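Local coordinates for cytochrome P450 (CYP102L1) (Mycobacterium phage Adler, PDB 6N6Q), which binds haem and, as a member of the cytochrome P450 family, probably activates molecular oxygen to oxidise an organic substrate, at residues Q127-T132 with I161-R166; K230-R235 with D246-M251; A302-E307 with R329-V334; F440-R445 with L465-R470. One frame throughout, in Å; residues are numbered along the deposited sequence.

Contact 1: Q127-T132 with I161-R166; sequences QRIAAT and IEIISR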
loop_
_atom_site.group_PDB
_atom_site.type_symbol
_atom_site.label_atom_id
_atom_site.label_comp_id
_atom_site.label_asym_id
_atom_site.label_seq_id
_atom_site.Cartn_x
_atom_site.Cartn_y
_atom_site.Cartn_z
ATOM N N GLN A 127 1.897 10.491 -17.948
ATOM C CA GLN A 127 2.302 11.892 -18.020
ATOM C C GLN A 127 2.030 12.611 -16.705
ATOM O O GLN A 127 2.895 13.328 -16.183
ATOM C CB GLN A 127 1.580 12.582 -19.177
ATOM C CG GLN A 127 2.467 12.885 -20.378
ATOM C CD GLN A 127 3.222 11.667 -20.882
ATOM O OE1 GLN A 127 2.620 10.665 -21.279
ATOM N NE2 GLN A 127 4.550 11.748 -20.869
ATOM N N ARG A 128 0.836 12.417 -16.142
ATOM C CA ARG A 128 0.477 13.098 -14.902
ATOM C C ARG A 128 1.294 12.575 -13.726
ATOM O O ARG A 128 1.679 13.346 -12.839
ATOM C CB ARG A 128 -1.017 12.932 -14.637
ATOM C CG ARG A 128 -1.713 14.173 -14.110
ATOM C CD ARG A 128 -3.053 14.340 -14.811
ATOM N NE ARG A 128 -3.656 13.043 -15.106
ATOM C CZ ARG A 128 -4.520 12.825 -16.092
ATOM N NH1 ARG A 128 -4.884 13.821 -16.887
ATOM N NH2 ARG A 128 -5.010 11.608 -16.287
ATOM N N ILE A 129 1.563 11.266 -13.700
ATOM C CA ILE A 129 2.412 10.699 -12.655
ATOM C C ILE A 129 3.804 11.313 -12.717
ATOM O O ILE A 129 4.334 11.802 -11.711
ATOM C CB ILE A 129 2.472 9.165 -12.782
ATOM C CG1 ILE A 129 1.088 8.550 -12.569
ATOM C CG2 ILE A 129 3.474 8.589 -11.793
ATOM C CD1 ILE A 129 1.061 7.043 -12.740
ATOM N N ALA A 130 4.412 11.303 -13.907
ATOM C CA ALA A 130 5.770 11.816 -14.057
ATOM C C ALA A 130 5.836 13.308 -13.756
ATOM O O ALA A 130 6.822 13.790 -13.187
ATOM C CB ALA A 130 6.285 11.531 -15.467
ATOM N N ALA A 131 4.797 14.055 -14.134
ATOM C CA ALA A 131 4.767 15.481 -13.820
ATOM C C ALA A 131 4.711 15.720 -12.318
ATOM O O ALA A 131 5.287 16.695 -11.821
ATOM C CB ALA A 131 3.576 16.148 -14.509
ATOM N N THR A 132 4.030 14.842 -11.579
ATOM C CA THR A 132 3.939 15.006 -10.132
ATOM C C THR A 132 5.267 14.688 -9.458
ATOM O O THR A 132 5.642 15.336 -8.473
ATOM C CB THR A 132 2.819 14.126 -9.580
ATOM O OG1 THR A 132 1.600 14.423 -10.273
ATOM C CG2 THR A 132 2.617 14.377 -8.094
ATOM N N ILE A 161 -0.050 10.635 -2.468
ATOM C CA ILE A 161 -1.391 11.211 -2.423
ATOM C C ILE A 161 -1.664 11.999 -3.696
ATOM O O ILE A 161 -2.695 11.816 -4.354
ATOM C CB ILE A 161 -1.562 12.089 -1.169
ATOM C CG1 ILE A 161 -1.815 11.221 0.063
ATOM C CG2 ILE A 161 -2.697 13.087 -1.366
ATOM C CD1 ILE A 161 -1.750 11.984 1.361
ATOM N N GLU A 162 -0.734 12.882 -4.068
ATOM C CA GLU A 162 -0.916 13.671 -5.281
ATOM C C GLU A 162 -0.877 12.801 -6.528
ATOM O O GLU A 162 -1.572 13.096 -7.506
ATOM C CB GLU A 162 0.143 14.770 -5.363
ATOM C CG GLU A 162 0.031 15.808 -4.261
ATOM C CD GLU A 162 -1.353 16.423 -4.184
ATOM O OE1 GLU A 162 -1.931 16.735 -5.248
ATOM O OE2 GLU A 162 -1.869 16.587 -3.059
ATOM N N ILE A 163 -0.085 11.726 -6.516
ATOM C CA ILE A 163 -0.018 10.846 -7.680
ATOM C C ILE A 163 -1.376 10.204 -7.942
ATOM O O ILE A 163 -1.866 10.192 -9.076
ATOM C CB ILE A 163 1.083 9.787 -7.493
ATOM C CG1 ILE A 163 2.465 10.428 -7.645
ATOM C CG2 ILE A 163 0.906 8.645 -8.485
ATOM C CD1 ILE A 163 3.604 9.443 -7.576
ATOM N N ILE A 164 -2.013 9.675 -6.898
ATOM C CA ILE A 164 -3.295 9.000 -7.081
ATOM C C ILE A 164 -4.389 10.008 -7.414
ATOM O O ILE A 164 -5.201 9.789 -8.321
ATOM C CB ILE A 164 -3.654 8.178 -5.832
ATOM C CG1 ILE A 164 -2.557 7.156 -5.541
ATOM C CG2 ILE A 164 -4.988 7.478 -6.024
ATOM C CD1 ILE A 164 -2.786 6.384 -4.273
ATOM N N SER A 165 -4.432 11.125 -6.684
ATOM C CA SER A 165 -5.514 12.084 -6.874
ATOM C C SER A 165 -5.429 12.762 -8.237
ATOM O O SER A 165 -6.444 12.894 -8.932
ATOM C CB SER A 165 -5.500 13.122 -5.751
ATOM O OG SER A 165 -4.307 13.887 -5.766
ATOM N N ARG A 166 -4.230 13.187 -8.646
ATOM C CA ARG A 166 -4.103 13.894 -9.917
ATOM C C ARG A 166 -4.218 12.942 -11.100
ATOM O O ARG A 166 -4.881 13.259 -12.093
ATOM C CB ARG A 166 -2.779 14.654 -9.972
ATOM C CG ARG A 166 -2.617 15.695 -8.880
ATOM C CD ARG A 166 -1.249 16.345 -8.961
ATOM N NE ARG A 166 -0.936 17.127 -7.769
ATOM C CZ ARG A 166 0.125 17.921 -7.659
ATOM N NH1 ARG A 166 0.969 18.044 -8.673
ATOM N NH2 ARG A 166 0.337 18.595 -6.538
HETATM O O HOH W 1 0.802 17.086 -11.225
#
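T132 lies against helix 152-169 with its two branches doing different work. OG1 turns beside the backbone N (chi1 -55°), which leaves CG2 anti to it; the T132 and E162 side chains cross at about a right angle, T132 CG2 3.7 Å from E162 CB, and CG2 also rests over one face of the R166 guanidinium. The other branch, OG1, donates back one helical turn to R128 O at 2.8 Å; with that proton committed, a water can donate to T132 OG1, and the same water accepts from R166 NH1 at 2.7 Å. The R166 chain runs extended from CG to NE, and its NE makes a salt bridge to E162 OE1 (2.7 Å) close to the guanidinium plane. E162 in turn is held by backbone N-H groups of F173 and N174, and R166 also pairs with E135, so the polar groups of this largely buried face are well supplied with partners. Deeper in, I129 and I163 meet crosswise, I129 CG1 4.1 Å from I163 CG2, and both touch F424 of helix 422-439. The axes run nearly antiparallel, at 152°, which fits helices D and E of the D/E/I/L four-helix core of cytochromes P450.

Contact 2: K230-R235 with D246-M251; sequences KIIDVR and DMLDIM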
loop_
_atom_site.group_PDB
_atom_site.type_symbol
_atom_site.label_atom_id
_atom_site.label_comp_id
_atom_site.label_asym_id
_atom_site.label_seq_id
_atom_site.Cartn_x
_atom_site.Cartn_y
_atom_site.Cartn_z
ATOM N N LYS A 230 -18.335 17.216 -3.837
ATOM C CA LYS A 230 -18.003 18.353 -4.689
ATOM C C LYS A 230 -17.105 17.928 -5.846
ATOM O O LYS A 230 -17.257 18.420 -6.969
ATOM C CB LYS A 230 -17.340 19.456 -3.862
ATOM C CG LYS A 230 -17.181 20.774 -4.607
ATOM C CD LYS A 230 -16.861 21.920 -3.658
ATOM C CE LYS A 230 -16.858 23.257 -4.388
ATOM N NZ LYS A 230 -16.675 24.407 -3.457
ATOM N N ILE A 231 -16.171 17.010 -5.592
ATOM C CA ILE A 231 -15.333 16.487 -6.668
ATOM C C ILE A 231 -16.183 15.732 -7.682
ATOM O O ILE A 231 -15.927 15.782 -8.892
ATOM C CB ILE A 231 -14.214 15.603 -6.085
ATOM C CG1 ILE A 231 -13.319 16.428 -5.157
ATOM C CG2 ILE A 231 -13.392 14.966 -7.194
ATOM C CD1 ILE A 231 -12.215 15.633 -4.499
ATOM N N ILE A 232 -17.218 15.036 -7.209
ATOM C CA ILE A 232 -18.102 14.307 -8.113
ATOM C C ILE A 232 -18.976 15.273 -8.904
ATOM O O ILE A 232 -19.149 15.120 -10.119
ATOM C CB ILE A 232 -18.948 13.292 -7.323
ATOM C CG1 ILE A 232 -18.052 12.214 -6.708
ATOM C CG2 ILE A 232 -20.007 12.664 -8.217
ATOM C CD1 ILE A 232 -18.743 11.368 -5.663
ATOM N N ASP A 233 -19.532 16.288 -8.235
ATOM C CA ASP A 233 -20.454 17.204 -8.901
ATOM C C ASP A 233 -19.747 18.055 -9.950
ATOM O O ASP A 233 -20.282 18.271 -11.043
ATOM C CB ASP A 233 -21.148 18.096 -7.873
ATOM C CG ASP A 233 -22.224 17.363 -7.097
ATOM O OD1 ASP A 233 -22.902 16.498 -7.695
ATOM O OD2 ASP A 233 -22.393 17.649 -5.892
ATOM N N VAL A 234 -18.548 18.553 -9.634
ATOM C CA VAL A 234 -17.816 19.395 -10.579
ATOM C C VAL A 234 -17.504 18.620 -11.854
ATOM O O VAL A 234 -17.638 19.146 -12.965
ATOM C CB VAL A 234 -16.540 19.951 -9.922
ATOM C CG1 VAL A 234 -15.645 20.609 -10.959
ATOM C CG2 VAL A 234 -16.897 20.946 -8.830
ATOM N N ARG A 235 -17.093 17.356 -11.717
ATOM C CA ARG A 235 -16.784 16.551 -12.894
ATOM C C ARG A 235 -18.037 16.249 -13.705
ATOM O O ARG A 235 -17.985 16.195 -14.940
ATOM C CB ARG A 235 -16.095 15.253 -12.475
ATOM C CG ARG A 235 -15.781 14.325 -13.635
ATOM C CD ARG A 235 -14.749 14.944 -14.560
ATOM N NE ARG A 235 -13.478 15.150 -13.873
ATOM C CZ ARG A 235 -12.511 14.242 -13.814
ATOM N NH1 ARG A 235 -12.667 13.066 -14.406
ATOM N NH2 ARG A 235 -11.389 14.508 -13.163
ATOM N N ASP A 246 -10.626 9.022 -16.940
ATOM C CA ASP A 246 -9.807 8.602 -15.816
ATOM C C ASP A 246 -10.650 7.732 -14.877
ATOM O O ASP A 246 -11.707 7.221 -15.266
ATOM C CB ASP A 246 -9.206 9.836 -15.126
ATOM C CG ASP A 246 -10.261 10.799 -14.605
ATOM O OD1 ASP A 246 -11.468 10.502 -14.723
ATOM O OD2 ASP A 246 -9.878 11.863 -14.073
ATOM N N MET A 247 -10.192 7.563 -13.635
ATOM C CA MET A 247 -10.910 6.708 -12.694
ATOM C C MET A 247 -12.267 7.296 -12.331
ATOM O O MET A 247 -13.265 6.571 -12.256
ATOM C CB MET A 247 -10.071 6.490 -11.436
ATOM C CG MET A 247 -8.705 5.888 -11.702
ATOM S SD MET A 247 -7.744 5.684 -10.193
ATOM C CE MET A 247 -6.171 5.158 -10.870
ATOM N N LEU A 248 -12.324 8.609 -12.098
ATOM C CA LEU A 248 -13.592 9.244 -11.761
ATOM C C LEU A 248 -14.553 9.221 -12.944
ATOM O O LEU A 248 -15.761 9.030 -12.767
ATOM C CB LEU A 248 -13.346 10.675 -11.285
ATOM C CG LEU A 248 -14.568 11.535 -10.953
ATOM C CD1 LEU A 248 -15.490 10.811 -9.984
ATOM C CD2 LEU A 248 -14.126 12.867 -10.374
ATOM N N ASP A 249 -14.032 9.407 -14.161
ATOM C CA ASP A 249 -14.887 9.386 -15.344
ATOM C C ASP A 249 -15.550 8.027 -15.525
ATOM O O ASP A 249 -16.751 7.946 -15.805
ATOM C CB ASP A 249 -14.078 9.750 -16.587
ATOM C CG ASP A 249 -13.752 11.228 -16.662
ATOM O OD1 ASP A 249 -14.608 12.050 -16.269
ATOM O OD2 ASP A 249 -12.641 11.570 -17.120
ATOM N N ILE A 250 -14.784 6.945 -15.365
ATOM C CA ILE A 250 -15.345 5.611 -15.553
ATOM C C ILE A 250 -16.395 5.312 -14.490
ATOM O O ILE A 250 -17.406 4.655 -14.768
ATOM C CB ILE A 250 -14.223 4.558 -15.567
ATOM C CG1 ILE A 250 -13.287 4.803 -16.752
ATOM C CG2 ILE A 250 -14.800 3.152 -15.642
ATOM C CD1 ILE A 250 -12.184 3.770 -16.891
ATOM N N MET A 251 -16.185 5.793 -13.260
ATOM C CA MET A 251 -17.182 5.579 -12.216
ATOM C C MET A 251 -18.472 6.338 -12.506
ATOM O O MET A 251 -19.550 5.916 -12.069
ATOM C CB MET A 251 -16.620 5.979 -10.851
ATOM C CG MET A 251 -15.660 4.953 -10.262
ATOM S SD MET A 251 -15.142 5.324 -8.572
ATOM C CE MET A 251 -14.320 6.897 -8.803
#
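A capping box opens helix 247-253, the helix H of the P450 fold, and R235 of helix 212-237 (helix G) plugs into it. Within the box, D249 N donates to D246 OD1 at 2.8 Å, and D246 N returns a bond to D249 OD2. The R235 chain bends at chi2 and chi3 and meets D246 tip to tip, guanidinium and carboxylate nearly coplanar. NH1 and NH2 grip D246 end-on: R235 NH1 reaches D246 OD1 at 2.8 Å, and R235 NH2 uses the syn lone pair of D246 OD2 at 3.2 Å. R235 NH1 also takes D249 OD1 at 2.9 Å, arriving from above that carboxylate, 58° out of its plane. Two acceptors, D246 OD1 and D249 OD2, stand only 2.9 Å apart; the arginine charge probably offsets their repulsion. Over one face of the R235 guanidinium, L248 CD2 sits above its centre, 4.0 Å from the plane, and touches R235 CB and I231 CG2 as well. The two axes lie 77° apart. Around them, I232 and M251 pack on helix 265-296, I250 and M251 reach helix 104-113, and R235 touches D170 after helix 152-169.

Contact 3: A302-E307 with R329-V334; sequences AQARAE and RYLRLV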
loop_
_atom_site.group_PDB
_atom_site.type_symbol
_atom_site.label_atom_id
_atom_site.label_comp_id
_atom_site.label_asym_id
_atom_site.label_seq_id
_atom_site.Cartn_x
_atom_site.Cartn_y
_atom_site.Cartn_z
ATOM N N ALA A 302 24.811 1.737 -6.507
ATOM C CA ALA A 302 25.637 1.946 -7.691
ATOM C C ALA A 302 25.031 1.262 -8.911
ATOM O O ALA A 302 24.960 1.852 -9.995
ATOM C CB ALA A 302 27.057 1.438 -7.438
ATOM N N GLN A 303 24.582 0.014 -8.752
ATOM C CA GLN A 303 24.023 -0.714 -9.885
ATOM C C GLN A 303 22.703 -0.102 -10.342
ATOM O O GLN A 303 22.408 -0.072 -11.543
ATOM C CB GLN A 303 23.843 -2.189 -9.523
ATOM C CG GLN A 303 23.417 -3.060 -10.691
ATOM C CD GLN A 303 23.542 -4.544 -10.399
ATOM O OE1 GLN A 303 24.075 -4.944 -9.362
ATOM N NE2 GLN A 303 23.050 -5.371 -11.317
ATOM N N ALA A 304 21.899 0.401 -9.403
ATOM C CA ALA A 304 20.646 1.047 -9.779
ATOM C C ALA A 304 20.898 2.414 -10.406
ATOM O O ALA A 304 20.267 2.770 -11.408
ATOM C CB ALA A 304 19.730 1.170 -8.563
ATOM N N ARG A 305 21.820 3.191 -9.831
ATOM C CA ARG A 305 22.140 4.495 -10.403
ATOM C C ARG A 305 22.756 4.358 -11.789
ATOM O O ARG A 305 22.609 5.258 -12.623
ATOM C CB ARG A 305 23.079 5.265 -9.475
ATOM C CG ARG A 305 22.982 6.775 -9.602
ATOM C CD ARG A 305 23.866 7.481 -8.584
ATOM N NE ARG A 305 23.562 7.085 -7.211
ATOM C CZ ARG A 305 22.611 7.638 -6.463
ATOM N NH1 ARG A 305 21.860 8.612 -6.957
ATOM N NH2 ARG A 305 22.408 7.213 -5.222
ATOM N N ALA A 306 23.441 3.243 -12.057
ATOM C CA ALA A 306 23.990 3.022 -13.390
ATOM C C ALA A 306 22.903 2.655 -14.390
ATOM O O ALA A 306 23.010 2.996 -15.574
ATOM C CB ALA A 306 25.060 1.931 -13.348
ATOM N N GLU A 307 21.853 1.964 -13.938
ATOM C CA GLU A 307 20.772 1.588 -14.842
ATOM C C GLU A 307 19.940 2.800 -15.242
ATOM O O GLU A 307 19.484 2.896 -16.389
ATOM C CB GLU A 307 19.890 0.524 -14.194
ATOM C CG GLU A 307 18.918 -0.145 -15.151
ATOM C CD GLU A 307 17.977 -1.106 -14.448
ATOM O OE1 GLU A 307 17.337 -0.696 -13.455
ATOM O OE2 GLU A 307 17.886 -2.275 -14.882
ATOM N N ARG A 329 15.158 -3.140 -15.168
ATOM C CA ARG A 329 15.064 -4.448 -14.522
ATOM C C ARG A 329 15.578 -4.404 -13.088
ATOM O O ARG A 329 14.913 -4.890 -12.166
ATOM C CB ARG A 329 15.836 -5.492 -15.328
ATOM C CG ARG A 329 16.226 -6.715 -14.507
ATOM C CD ARG A 329 17.231 -7.593 -15.230
ATOM N NE ARG A 329 17.908 -8.509 -14.314
ATOM C CZ ARG A 329 17.456 -9.716 -13.989
ATOM N NH1 ARG A 329 16.317 -10.162 -14.505
ATOM N NH2 ARG A 329 18.142 -10.478 -13.146
ATOM N N TYR A 330 16.769 -3.835 -12.880
ATOM C CA TYR A 330 17.377 -3.893 -11.554
ATOM C C TYR A 330 16.608 -3.048 -10.548
ATOM O O TYR A 330 16.461 -3.445 -9.386
ATOM C CB TYR A 330 18.838 -3.451 -11.616
ATOM C CG TYR A 330 19.560 -3.644 -10.302
ATOM C CD1 TYR A 330 19.984 -4.905 -9.904
ATOM C CD2 TYR A 330 19.809 -2.571 -9.458
ATOM C CE1 TYR A 330 20.641 -5.091 -8.702
ATOM C CE2 TYR A 330 20.465 -2.748 -8.253
ATOM C CZ TYR A 330 20.878 -4.011 -7.881
ATOM O OH TYR A 330 21.533 -4.194 -6.686
ATOM N N LEU A 331 16.110 -1.882 -10.968
ATOM C CA LEU A 331 15.311 -1.064 -10.062
ATOM C C LEU A 331 14.023 -1.774 -9.667
ATOM O O LEU A 331 13.545 -1.612 -8.539
ATOM C CB LEU A 331 15.007 0.290 -10.700
ATOM C CG LEU A 331 14.464 1.362 -9.753
ATOM C CD1 LEU A 331 15.358 1.493 -8.529
ATOM C CD2 LEU A 331 14.338 2.697 -10.468
ATOM N N ARG A 332 13.454 -2.567 -10.577
ATOM C CA ARG A 332 12.304 -3.392 -10.221
ATOM C C ARG A 332 12.691 -4.456 -9.199
ATOM O O ARG A 332 11.904 -4.783 -8.302
ATOM C CB ARG A 332 11.716 -4.033 -11.477
ATOM C CG ARG A 332 10.624 -5.059 -11.216
ATOM C CD ARG A 332 9.443 -4.458 -10.464
ATOM N NE ARG A 332 8.320 -5.390 -10.410
ATOM C CZ ARG A 332 7.328 -5.409 -11.292
ATOM N NH1 ARG A 332 7.311 -4.539 -12.293
ATOM N NH2 ARG A 332 6.349 -6.296 -11.175
ATOM N N LEU A 333 13.905 -5.001 -9.312
ATOM C CA LEU A 333 14.364 -5.982 -8.335
ATOM C C LEU A 333 14.621 -5.345 -6.977
ATOM O O LEU A 333 14.540 -6.027 -5.949
ATOM C CB LEU A 333 15.627 -6.684 -8.839
ATOM C CG LEU A 333 15.462 -7.587 -10.061
ATOM C CD1 LEU A 333 16.760 -8.321 -10.360
ATOM C CD2 LEU A 333 14.321 -8.569 -9.855
ATOM N N VAL A 334 14.935 -4.050 -6.948
ATOM C CA VAL A 334 15.127 -3.362 -5.675
ATOM C C VAL A 334 13.798 -3.228 -4.943
ATOM O O VAL A 334 13.703 -3.486 -3.737
ATOM C CB VAL A 334 15.792 -1.991 -5.896
ATOM C CG1 VAL A 334 15.900 -1.231 -4.583
ATOM C CG2 VAL A 334 17.164 -2.162 -6.526
#
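E307 and Y330 make the tight part of this contact. Extended beyond CG, E307 carries its carboxylate to the first turn of helix 329-341 and takes two successive backbone N-H groups there: Y330 N donates to E307 OE2 at 2.8 Å and nearly straight (169°), L331 N to E307 OE1 at 3.0 Å. Each oxygen is met on its syn side, so the pair of bonds fixes the rotation of the carboxylate, and the positive end of the helix dipole would be expected to stabilise its charge. These are helices J and K of the P450 fold, crossing antiparallel at 139°; farther along, helix K bears the family's ExxR motif. Y330 brings its ring back against helix 298-311. Q303 lies over one face, its amide stacked within 10° of parallel to the ring, and Q303 CG stands 3.7 Å from the Y330 ring centroid in a CH-pi contact, while A304 CB meets the ring edge, 3.8 Å from Y330 CD2. Packing slackens between A304 CB and L331 CD1 at 4.4 Å. On the solvent side, the R329 side chain touches E307 OE2 with CB, at 3.8 Å, and then runs off, its guanidinium lying against L333 CD1.

Contact 4: F440-R445 with L465-R470; sequences FELEPR and LRLRNR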
loop_
_atom_site.group_PDB
_atom_site.type_symbol
_atom_site.label_atom_id
_atom_site.label_comp_id
_atom_site.label_asym_id
_atom_site.label_seq_id
_atom_site.Cartn_x
_atom_site.Cartn_y
_atom_site.Cartn_z
ATOM N N PHE A 440 19.580 12.985 -7.327
ATOM C CA PHE A 440 20.204 13.172 -6.027
ATOM C C PHE A 440 21.047 11.959 -5.662
ATOM O O PHE A 440 20.895 10.873 -6.227
ATOM C CB PHE A 440 19.163 13.405 -4.922
ATOM C CG PHE A 440 18.187 14.501 -5.226
ATOM C CD1 PHE A 440 18.530 15.827 -5.029
ATOM C CD2 PHE A 440 16.919 14.205 -5.699
ATOM C CE1 PHE A 440 17.632 16.837 -5.304
ATOM C CE2 PHE A 440 16.016 15.211 -5.975
ATOM C CZ PHE A 440 16.374 16.529 -5.777
ATOM N N GLU A 441 21.944 12.167 -4.704
ATOM C CA GLU A 441 22.610 11.085 -3.999
ATOM C C GLU A 441 22.146 11.087 -2.548
ATOM O O GLU A 441 21.839 12.139 -1.979
ATOM C CB GLU A 441 24.136 11.208 -4.081
ATOM C CG GLU A 441 24.713 12.469 -3.469
ATOM C CD GLU A 441 26.188 12.629 -3.780
ATOM O OE1 GLU A 441 26.623 12.154 -4.852
ATOM O OE2 GLU A 441 26.915 13.220 -2.953
ATOM N N LEU A 442 22.081 9.898 -1.960
ATOM C CA LEU A 442 21.415 9.692 -0.681
ATOM C C LEU A 442 22.451 9.598 0.433
ATOM O O LEU A 442 23.357 8.760 0.375
ATOM C CB LEU A 442 20.558 8.427 -0.726
ATOM C CG LEU A 442 19.695 8.234 -1.976
ATOM C CD1 LEU A 442 19.078 6.845 -1.995
ATOM C CD2 LEU A 442 18.613 9.297 -2.058
ATOM N N GLU A 443 22.312 10.453 1.443
ATOM C CA GLU A 443 23.166 10.404 2.623
ATOM C C GLU A 443 22.346 9.940 3.818
ATOM O O GLU A 443 21.443 10.668 4.260
ATOM C CB GLU A 443 23.790 11.773 2.904
ATOM C CG GLU A 443 24.697 11.800 4.128
ATOM C CD GLU A 443 25.230 13.189 4.435
ATOM O OE1 GLU A 443 24.991 14.114 3.631
ATOM O OE2 GLU A 443 25.887 13.356 5.485
ATOM N N PRO A 444 22.605 8.757 4.365
ATOM C CA PRO A 444 21.871 8.308 5.549
ATOM C C PRO A 444 22.364 9.020 6.802
ATOM O O PRO A 444 23.402 9.682 6.813
ATOM C CB PRO A 444 22.181 6.810 5.606
ATOM C CG PRO A 444 23.538 6.706 4.998
ATOM C CD PRO A 444 23.588 7.758 3.913
ATOM N N ARG A 445 21.587 8.869 7.872
ATOM C CA ARG A 445 21.935 9.463 9.157
ATOM C C ARG A 445 22.872 8.531 9.914
ATOM O O ARG A 445 22.509 7.371 10.157
ATOM C CB ARG A 445 20.689 9.730 9.982
ATOM C CG ARG A 445 20.977 10.314 11.353
ATOM C CD ARG A 445 19.724 10.893 11.976
ATOM N NE ARG A 445 19.305 12.125 11.314
ATOM C CZ ARG A 445 19.689 13.340 11.692
ATOM N NH1 ARG A 445 20.503 13.488 12.728
ATOM N NH2 ARG A 445 19.258 14.410 11.037
ATOM N N LEU A 465 16.840 11.243 5.516
ATOM C CA LEU A 465 17.907 11.237 4.529
ATOM C C LEU A 465 18.269 12.670 4.164
ATOM O O LEU A 465 17.514 13.611 4.421
ATOM C CB LEU A 465 17.505 10.466 3.263
ATOM C CG LEU A 465 17.255 8.962 3.385
ATOM C CD1 LEU A 465 16.858 8.380 2.037
ATOM C CD2 LEU A 465 18.478 8.250 3.942
ATOM N N ARG A 466 19.444 12.825 3.562
ATOM C CA ARG A 466 19.888 14.108 3.042
ATOM C C ARG A 466 20.387 13.914 1.619
ATOM O O ARG A 466 20.952 12.871 1.278
ATOM C CB ARG A 466 20.984 14.729 3.916
ATOM C CG ARG A 466 21.284 16.180 3.584
ATOM C CD ARG A 466 21.874 16.905 4.779
ATOM N NE ARG A 466 23.094 16.265 5.258
ATOM C CZ ARG A 466 23.746 16.633 6.356
ATOM N NH1 ARG A 466 23.292 17.640 7.092
ATOM N NH2 ARG A 466 24.851 15.995 6.719
ATOM N N LEU A 467 20.165 14.927 0.788
ATOM C CA LEU A 467 20.428 14.837 -0.637
ATOM C C LEU A 467 21.372 15.943 -1.080
ATOM O O LEU A 467 21.337 17.062 -0.558
ATOM C CB LEU A 467 19.132 14.936 -1.444
ATOM C CG LEU A 467 17.922 14.185 -0.896
ATOM C CD1 LEU A 467 16.655 14.806 -1.436
ATOM C CD2 LEU A 467 17.994 12.715 -1.263
ATOM N N ARG A 468 22.220 15.614 -2.048
ATOM C CA ARG A 468 22.970 16.593 -2.819
ATOM C C ARG A 468 22.654 16.378 -4.291
ATOM O O ARG A 468 22.533 15.236 -4.745
ATOM C CB ARG A 468 24.481 16.475 -2.590
ATOM C CG ARG A 468 24.922 16.422 -1.136
ATOM C CD ARG A 468 24.452 17.631 -0.338
ATOM N NE ARG A 468 25.287 17.853 0.839
ATOM C CZ ARG A 468 25.246 17.112 1.944
ATOM N NH1 ARG A 468 24.408 16.088 2.034
ATOM N NH2 ARG A 468 26.050 17.393 2.960
ATOM N N ASN A 469 22.505 17.475 -5.030
ATOM C CA ASN A 469 22.307 17.369 -6.468
ATOM C C ASN A 469 23.545 16.760 -7.115
ATOM O O ASN A 469 24.674 17.167 -6.825
ATOM C CB ASN A 469 22.005 18.743 -7.065
ATOM C CG ASN A 469 20.695 19.319 -6.567
ATOM O OD1 ASN A 469 20.666 20.093 -5.608
ATOM N ND2 ASN A 469 19.597 18.940 -7.215
ATOM N N ARG A 470 23.330 15.775 -7.990
ATOM C CA ARG A 470 24.440 14.990 -8.518
ATOM C C ARG A 470 25.353 15.794 -9.437
ATOM O O ARG A 470 26.486 15.364 -9.683
ATOM C CB ARG A 470 23.910 13.756 -9.250
ATOM C CG ARG A 470 23.079 12.842 -8.364
ATOM C CD ARG A 470 23.527 11.389 -8.445
ATOM N NE ARG A 470 23.185 10.770 -9.723
ATOM C CZ ARG A 470 24.067 10.476 -10.672
ATOM N NH1 ARG A 470 25.354 10.736 -10.490
ATOM N NH2 ARG A 470 23.661 9.912 -11.801
#
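Strands 440-444 and 464-469 pair antiparallel in the small three-stranded sheet known in cytochromes P450 as beta-3; strand 150-151 flanks 464-469 on its other edge. The pairing is firmest at E443 and R466, a hydrogen-bonded pair in which E443 N donates to R466 O at 2.8 Å and R466 N to E443 O at 3.0 Å. Toward F440 the ladder thins: E441 N still reaches R468 O at 3.1 Å, but the return bond is weak.

The two sheet faces differ in character. On the one carrying E443, R466 and R468, a salt-bridge network draws two arginines onto one carboxylate. E443 extends fully, its CG anti to the backbone N (chi1 180°), and runs beside R466, which grips it side-on: R466 NE goes to E443 OE1 and R466 NH2 to E443 OE2 (3.1 Å), both from above the carboxylate plane. R468 NH1 comes instead nearly along the C-O axis of E443 OE1, at a short 2.6 Å, so that this oxygen serves both arginines.

The opposite face, with L442, P444, L465 and L467, is apolar: L442 and L465 touch helix 265-296, and L467 reaches W140 of helix 119-145. F440, beyond it, also packs on W140. At the strand end, N469 is tied to N141 and R470 to D309. L467 divides its methyls between two neighbours, CD1 lying over the F440 ring face, 4.2 Å from its centroid, and L467 CD2 resting beside L442 CD2 at 3.6 Å.

The four contacts follow one another along the chain, each closing before the next opens. Of contacts 1 to 3, contact 1 comes nearest the haem, the side chain of I163 being about 7 Å from it. The side chain of D246 in contact 2 is about 12 Å from the haem, and the side chain of L331 in contact 3 is about 13 Å from the haem. Contacts 1 and 2, with centres 16 Å apart, do not touch. Contacts 3 and 4, centres 17 Å apart, do: R305 of contact 3 sets its NH1 2.6 Å from F440 O, a weak hydrogen bond. Helix 119-145 joins contact 1 to contact 4, and contacts 2 and 4 stand farthest apart, centres 39 Å from each other.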